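Local coordinates for cellobiose 2-epimerase (Caldibacillus thermoamylovorans, PDB 5ZHB), which catalyses the epimerisation of cellobiose at C2 of its reducing-end sugar, interconverting the glucose and mannose forms of that unit, at residues A21-Y31 against Q74-L82. Residues are numbered along the deposited sequence; the frame is centred on the assembly and turned at random.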
ATOM      1  N   ALA A  21      10.092 -14.280   6.852  1.00 29.23           N
ATOM      2  CA  ALA A  21      10.317 -15.701   6.590  1.00 29.77           C
ATOM      3  C   ALA A  21      10.126 -16.569   7.838  1.00 28.20           C
ATOM      4  O   ALA A  21       9.640 -17.689   7.709  1.00 29.23           O
ATOM      5  CB  ALA A  21      11.692 -15.915   5.999  1.00 32.90           C
ATOM      6  N   LYS A  22      10.443 -16.046   9.037  1.00 28.46           N
ATOM      7  CA  LYS A  22      10.247 -16.771  10.279  1.00 30.11           C
ATOM      8  C   LYS A  22       8.757 -16.909  10.622  1.00 32.32           C
ATOM      9  O   LYS A  22       8.410 -17.575  11.600  1.00 30.75           O
ATOM     10  CB  LYS A  22      11.017 -16.101  11.431  1.00 33.52           C
ATOM     11  CG  LYS A  22      12.534 -16.328  11.473  1.00 39.71           C
ATOM     12  CD  LYS A  22      13.309 -15.594  12.575  1.00 44.99           C
ATOM     13  CE  LYS A  22      13.798 -14.206  12.186  1.00 52.66           C
ATOM     14  NZ  LYS A  22      13.706 -13.148  13.212  1.00 51.38           N
ATOM     15  N   LEU A  23       7.857 -16.254   9.871  1.00 28.07           N
ATOM     16  CA  LEU A  23       6.426 -16.405  10.128  1.00 27.51           C
ATOM     17  C   LEU A  23       5.781 -17.402   9.157  1.00 27.07           C
ATOM     18  O   LEU A  23       4.546 -17.499   9.099  1.00 27.38           O
ATOM     19  CB  LEU A  23       5.743 -15.032  10.040  1.00 27.61           C
ATOM     20  CG  LEU A  23       6.229 -13.952  11.011  1.00 30.27           C
ATOM     21  CD1 LEU A  23       5.353 -12.706  10.840  1.00 31.20           C
ATOM     22  CD2 LEU A  23       6.249 -14.416  12.496  1.00 30.19           C
ATOM     23  N   LYS A  24       6.583 -18.065   8.310  1.00 27.85           N
ATOM     24  CA  LYS A  24       6.054 -19.017   7.340  1.00 31.59           C
ATOM     25  C   LYS A  24       5.347 -20.138   8.105  1.00 30.36           C
ATOM     26  O   LYS A  24       5.911 -20.683   9.054  1.00 30.08           O
ATOM     27  CB  LYS A  24       7.169 -19.578   6.446  1.00 32.35           C
ATOM     28  CG  LYS A  24       6.718 -20.417   5.289  1.00 32.32           C
ATOM     29  CD  LYS A  24       7.777 -20.537   4.214  1.00 36.25           C
ATOM     30  CE  LYS A  24       7.468 -21.556   3.185  1.00 39.81           C
ATOM     31  NZ  LYS A  24       7.625 -22.916   3.716  1.00 43.08           N
ATOM     32  N   ASP A  25       4.093 -20.396   7.721  1.00 30.72           N
ATOM     33  CA  ASP A  25       3.223 -21.338   8.396  1.00 31.77           C
ATOM     34  C   ASP A  25       3.056 -22.544   7.475  1.00 34.64           C
ATOM     35  O   ASP A  25       2.214 -22.528   6.566  1.00 31.41           O
ATOM     36  CB  ASP A  25       1.890 -20.705   8.765  1.00 29.99           C
ATOM     37  CG  ASP A  25       0.948 -21.633   9.529  1.00 32.44           C
ATOM     38  OD1 ASP A  25       1.290 -22.844   9.641  1.00 32.41           O
ATOM     39  OD2 ASP A  25      -0.073 -21.137  10.049  1.00 27.27           O
ATOM     40  N   ASP A  26       3.904 -23.562   7.703  1.00 35.26           N
ATOM     41  CA  ASP A  26       3.959 -24.736   6.840  1.00 35.13           C
ATOM     42  C   ASP A  26       2.750 -25.630   7.061  1.00 33.38           C
ATOM     43  O   ASP A  26       2.207 -26.165   6.106  1.00 43.27           O
ATOM     44  CB  ASP A  26       5.265 -25.496   7.009  1.00 38.67           C
ATOM     45  CG  ASP A  26       6.494 -24.708   6.587  1.00 41.90           C
ATOM     46  OD1 ASP A  26       6.506 -24.227   5.437  1.00 41.30           O
ATOM     47  OD2 ASP A  26       7.397 -24.537   7.430  1.00 54.88           O
ATOM     48  N   GLU A  27       2.310 -25.764   8.308  1.00 38.02           N
ATOM     49  CA  GLU A  27       1.215 -26.667   8.628  1.00 39.97           C
ATOM     50  C   GLU A  27      -0.096 -26.118   8.065  1.00 39.92           C
ATOM     51  O   GLU A  27      -0.831 -26.843   7.420  1.00 41.93           O
ATOM     52  CB  GLU A  27       1.119 -26.860  10.141  1.00 48.58           C
ATOM     53  CG  GLU A  27       0.306 -28.085  10.563  1.00 59.86           C
ATOM     54  CD  GLU A  27      -0.161 -28.066  12.014  1.00 63.71           C
ATOM     55  OE1 GLU A  27       0.617 -27.675  12.912  1.00 64.31           O
ATOM     56  OE2 GLU A  27      -1.322 -28.457  12.250  1.00 69.35           O
ATOM     57  N   ASN A  28      -0.383 -24.821   8.277  1.00 34.20           N
ATOM     58  CA  ASN A  28      -1.717 -24.308   8.013  1.00 34.29           C
ATOM     59  C   ASN A  28      -1.731 -23.389   6.791  1.00 33.41           C
ATOM     60  O   ASN A  28      -2.809 -23.078   6.300  1.00 38.06           O
ATOM     61  CB  ASN A  28      -2.315 -23.698   9.275  1.00 35.60           C
ATOM     62  CG  ASN A  28      -2.580 -24.731  10.343  1.00 39.12           C
ATOM     63  OD1 ASN A  28      -2.326 -24.488  11.528  1.00 44.46           O
ATOM     64  ND2 ASN A  28      -3.141 -25.863   9.951  1.00 34.10           N
ATOM     65  N   GLY A  29      -0.560 -23.007   6.249  1.00 31.94           N
ATOM     66  CA  GLY A  29      -0.508 -22.208   5.023  1.00 30.19           C
ATOM     67  C   GLY A  29      -0.294 -20.724   5.345  1.00 29.80           C
ATOM     68  O   GLY A  29      -0.586 -20.274   6.447  1.00 26.95           O
ATOM     69  N   GLY A  30       0.250 -19.981   4.379  1.00 31.08           N
ATOM     70  CA  GLY A  30       0.528 -18.557   4.539  1.00 29.37           C
ATOM     71  C   GLY A  30       1.489 -18.267   5.685  1.00 29.09           C
ATOM     72  O   GLY A  30       2.424 -19.029   5.930  1.00 28.28           O
ATOM     73  N   TYR A  31       1.212 -17.155   6.391  1.00 26.17           N
ATOM     74  CA  TYR A  31       2.047 -16.613   7.445  1.00 22.81           C
ATOM     75  C   TYR A  31       1.211 -16.389   8.692  1.00 22.80           C
ATOM     76  O   TYR A  31       0.031 -16.021   8.598  1.00 24.70           O
ATOM     77  CB  TYR A  31       2.701 -15.322   6.926  1.00 24.52           C
ATOM     78  CG  TYR A  31       3.648 -15.612   5.781  1.00 24.00           C
ATOM     79  CD1 TYR A  31       3.157 -15.859   4.507  1.00 24.89           C
ATOM     80  CD2 TYR A  31       5.012 -15.699   5.995  1.00 26.71           C
ATOM     81  CE1 TYR A  31       4.002 -16.191   3.470  1.00 25.95           C
ATOM     82  CE2 TYR A  31       5.872 -16.031   4.960  1.00 29.82           C
ATOM     83  CZ  TYR A  31       5.364 -16.294   3.701  1.00 29.40           C
ATOM     84  OH  TYR A  31       6.192 -16.598   2.660  1.00 34.90           O
ATOM     85  N   GLN A  74       9.216 -18.167  -0.820  1.00 32.17           N
ATOM     86  CA  GLN A  74       8.266 -17.483   0.047  1.00 28.94           C
ATOM     87  C   GLN A  74       7.060 -17.028  -0.770  1.00 27.47           C
ATOM     88  O   GLN A  74       5.918 -17.201  -0.344  1.00 29.92           O
ATOM     89  CB  GLN A  74       8.950 -16.314   0.757  1.00 31.43           C
ATOM     90  CG  GLN A  74      10.133 -16.735   1.625  1.00 33.53           C
ATOM     91  CD  GLN A  74       9.694 -17.628   2.754  1.00 38.18           C
ATOM     92  OE1 GLN A  74       8.705 -17.349   3.439  1.00 38.84           O
ATOM     93  NE2 GLN A  74      10.404 -18.731   2.934  1.00 43.40           N
ATOM     94  N   ALA A  75       7.319 -16.439  -1.946  1.00 28.54           N
ATOM     95  CA  ALA A  75       6.245 -15.977  -2.825  1.00 30.36           C
ATOM     96  C   ALA A  75       5.291 -17.115  -3.195  1.00 33.84           C
ATOM     97  O   ALA A  75       4.067 -16.948  -3.179  1.00 25.77           O
ATOM     98  CB  ALA A  75       6.789 -15.331  -4.062  1.00 27.22           C
ATOM     99  N   ASN A  76       5.851 -18.273  -3.578  1.00 32.12           N
ATOM    100  CA  ASN A  76       5.018 -19.431  -3.879  1.00 32.10           C
ATOM    101  C   ASN A  76       4.097 -19.797  -2.723  1.00 28.69           C
ATOM    102  O   ASN A  76       2.937 -20.118  -2.963  1.00 28.95           O
ATOM    103  CB  ASN A  76       5.838 -20.669  -4.213  1.00 32.45           C
ATOM    104  CG  ASN A  76       6.675 -20.450  -5.450  1.00 33.10           C
ATOM    105  OD1 ASN A  76       6.269 -19.734  -6.384  1.00 35.16           O
ATOM    106  ND2 ASN A  76       7.859 -21.038  -5.451  1.00 34.78           N
ATOM    107  N   HIS A  77       4.638 -19.828  -1.497  1.00 28.69           N
ATOM    108  CA  HIS A  77       3.870 -20.185  -0.316  1.00 29.50           C
ATOM    109  C   HIS A  77       2.701 -19.210  -0.111  1.00 30.18           C
ATOM    110  O   HIS A  77       1.588 -19.589   0.276  1.00 27.06           O
ATOM    111  CB  HIS A  77       4.813 -20.202   0.888  1.00 31.41           C
ATOM    112  CG  HIS A  77       4.188 -20.696   2.130  1.00 30.50           C
ATOM    113  ND1 HIS A  77       3.940 -22.040   2.301  1.00 31.46           N
ATOM    114  CD2 HIS A  77       3.728 -20.081   3.238  1.00 31.17           C
ATOM    115  CE1 HIS A  77       3.380 -22.231   3.486  1.00 29.39           C
ATOM    116  NE2 HIS A  77       3.219 -21.054   4.067  1.00 33.70           N
ATOM    117  N   ALA A  78       2.962 -17.928  -0.375  1.00 29.58           N
ATOM    118  CA  ALA A  78       1.927 -16.909  -0.250  1.00 26.84           C
ATOM    119  C   ALA A  78       0.858 -17.082  -1.323  1.00 24.33           C
ATOM    120  O   ALA A  78      -0.333 -16.969  -1.037  1.00 22.96           O
ATOM    121  CB  ALA A  78       2.558 -15.530  -0.275  1.00 26.18           C
ATOM    122  N   TYR A  79       1.287 -17.392  -2.554  1.00 23.62           N
ATOM    123  CA  TYR A  79       0.382 -17.581  -3.676  1.00 26.05           C
ATOM    124  C   TYR A  79      -0.622 -18.709  -3.406  1.00 27.54           C
ATOM    125  O   TYR A  79      -1.838 -18.544  -3.629  1.00 26.94           O
ATOM    126  CB  TYR A  79       1.195 -17.818  -4.947  1.00 25.46           C
ATOM    127  CG  TYR A  79       0.296 -18.127  -6.124  1.00 27.73           C
ATOM    128  CD1 TYR A  79      -0.345 -17.104  -6.803  1.00 27.51           C
ATOM    129  CD2 TYR A  79       0.094 -19.434  -6.552  1.00 29.65           C
ATOM    130  CE1 TYR A  79      -1.174 -17.363  -7.875  1.00 31.37           C
ATOM    131  CE2 TYR A  79      -0.744 -19.702  -7.618  1.00 30.53           C
ATOM    132  CZ  TYR A  79      -1.372 -18.667  -8.282  1.00 29.03           C
ATOM    133  OH  TYR A  79      -2.157 -18.876  -9.371  1.00 29.50           O
ATOM    134  N   ARG A  80      -0.094 -19.844  -2.918  1.00 30.71           N
ATOM    135  CA  ARG A  80      -0.898 -21.000  -2.539  1.00 31.62           C
ATOM    136  C   ARG A  80      -1.978 -20.638  -1.526  1.00 28.57           C
ATOM    137  O   ARG A  80      -3.137 -20.952  -1.720  1.00 29.69           O
ATOM    138  CB  ARG A  80      -0.037 -22.129  -1.954  1.00 32.58           C
ATOM    139  CG  ARG A  80       0.835 -22.795  -3.010  1.00 37.30           C
ATOM    140  CD  ARG A  80       1.466 -24.070  -2.462  1.00 41.14           C
ATOM    141  NE  ARG A  80       2.615 -23.882  -1.569  1.00 46.37           N
ATOM    142  CZ  ARG A  80       3.879 -23.664  -1.933  1.00 51.26           C
ATOM    143  NH1 ARG A  80       4.246 -23.703  -3.209  1.00 56.26           N
ATOM    144  NH2 ARG A  80       4.785 -23.420  -1.003  1.00 52.79           N
ATOM    145  N   PHE A  81      -1.607 -19.970  -0.445  1.00 26.24           N
ATOM    146  CA  PHE A  81      -2.587 -19.614   0.563  1.00 26.57           C
ATOM    147  C   PHE A  81      -3.638 -18.648   0.015  1.00 24.34           C
ATOM    148  O   PHE A  81      -4.815 -18.724   0.389  1.00 26.38           O
ATOM    149  CB  PHE A  81      -1.890 -18.967   1.766  1.00 24.26           C
ATOM    150  CG  PHE A  81      -2.828 -18.901   2.956  1.00 26.25           C
ATOM    151  CD1 PHE A  81      -3.228 -20.071   3.590  1.00 25.72           C
ATOM    152  CD2 PHE A  81      -3.309 -17.681   3.460  1.00 23.73           C
ATOM    153  CE1 PHE A  81      -4.035 -20.016   4.720  1.00 27.62           C
ATOM    154  CE2 PHE A  81      -4.169 -17.645   4.538  1.00 24.61           C
ATOM    155  CZ  PHE A  81      -4.513 -18.806   5.187  1.00 28.12           C
ATOM    156  N   LEU A  82      -3.184 -17.684  -0.791  1.00 26.37           N
ATOM    157  CA  LEU A  82      -4.075 -16.694  -1.380  1.00 25.59           C
ATOM    158  C   LEU A  82      -5.112 -17.392  -2.259  1.00 24.89           C
ATOM    159  O   LEU A  82      -6.296 -17.102  -2.124  1.00 25.32           O
ATOM    160  CB  LEU A  82      -3.322 -15.621  -2.166  1.00 26.24           C
ATOM    161  CG  LEU A  82      -4.186 -14.525  -2.799  1.00 24.57           C
ATOM    162  CD1 LEU A  82      -4.754 -13.622  -1.701  1.00 26.01           C
ATOM    163  CD2 LEU A  82      -3.423 -13.724  -3.839  1.00 23.95           C
TER
HETATM  164  O   HOH W   1      10.796 -19.487   6.047  1.00 32.72           O
HETATM  165  O   HOH W   2       0.478 -21.504   1.681  1.00 25.59           O
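In this alpha/alpha-barrel epimerase, the loop that leaves helix 2-21 folds over helix 69-86, and His77 of that helix plugs into the bend of the loop, between the carbonyls of Asp25 and Gly30. CG of His77 lies anti to the backbone N (chi1 -174°), which sends the ring out from the helix into the bend. There NE2 points between the two carbonyls near the ring plane. It gives weak, strongly bent hydrogen bonds to O of Gly30 (2.9 Å) and O of Asp25 (3.1 Å). One face of the imidazole carries Lys24, whose CE sits 3.8 Å from the ring centroid in a CH-pi contact. Over the opposite face lies a water that donates to His77 O and accepts from Gly30 N. An edge of His77 is turned toward the face of Tyr31 in an offset edge-to-face pair, planes at 84°. An alanine in place of His77 would probably leave the carbonyls of Asp25 and Gly30 without their shared donor and Lys24 without the ring it rests on.

Within the loop, OD1 of Asp25 accepts from N of Asn28 (2.9 Å), an Asx motif, while its OD2 forms a salt bridge with Lys47. One helical turn before His77, Gln74 OE1 meets Tyr31 OH at 2.7 Å, in the plane of the phenol. Gln74 O is a second possible acceptor for that hydroxyl. One turn after His77, Phe81 CB packs 3.5 Å from Gly30 N. The backbone of Gly29 also lies close, its C 3.5 Å from Phe81 CD1. The loop before strand 34-35 is thus fastened to helix 69-86 in the (alpha/alpha)6 barrel of the GlcNAc 2-epimerase family.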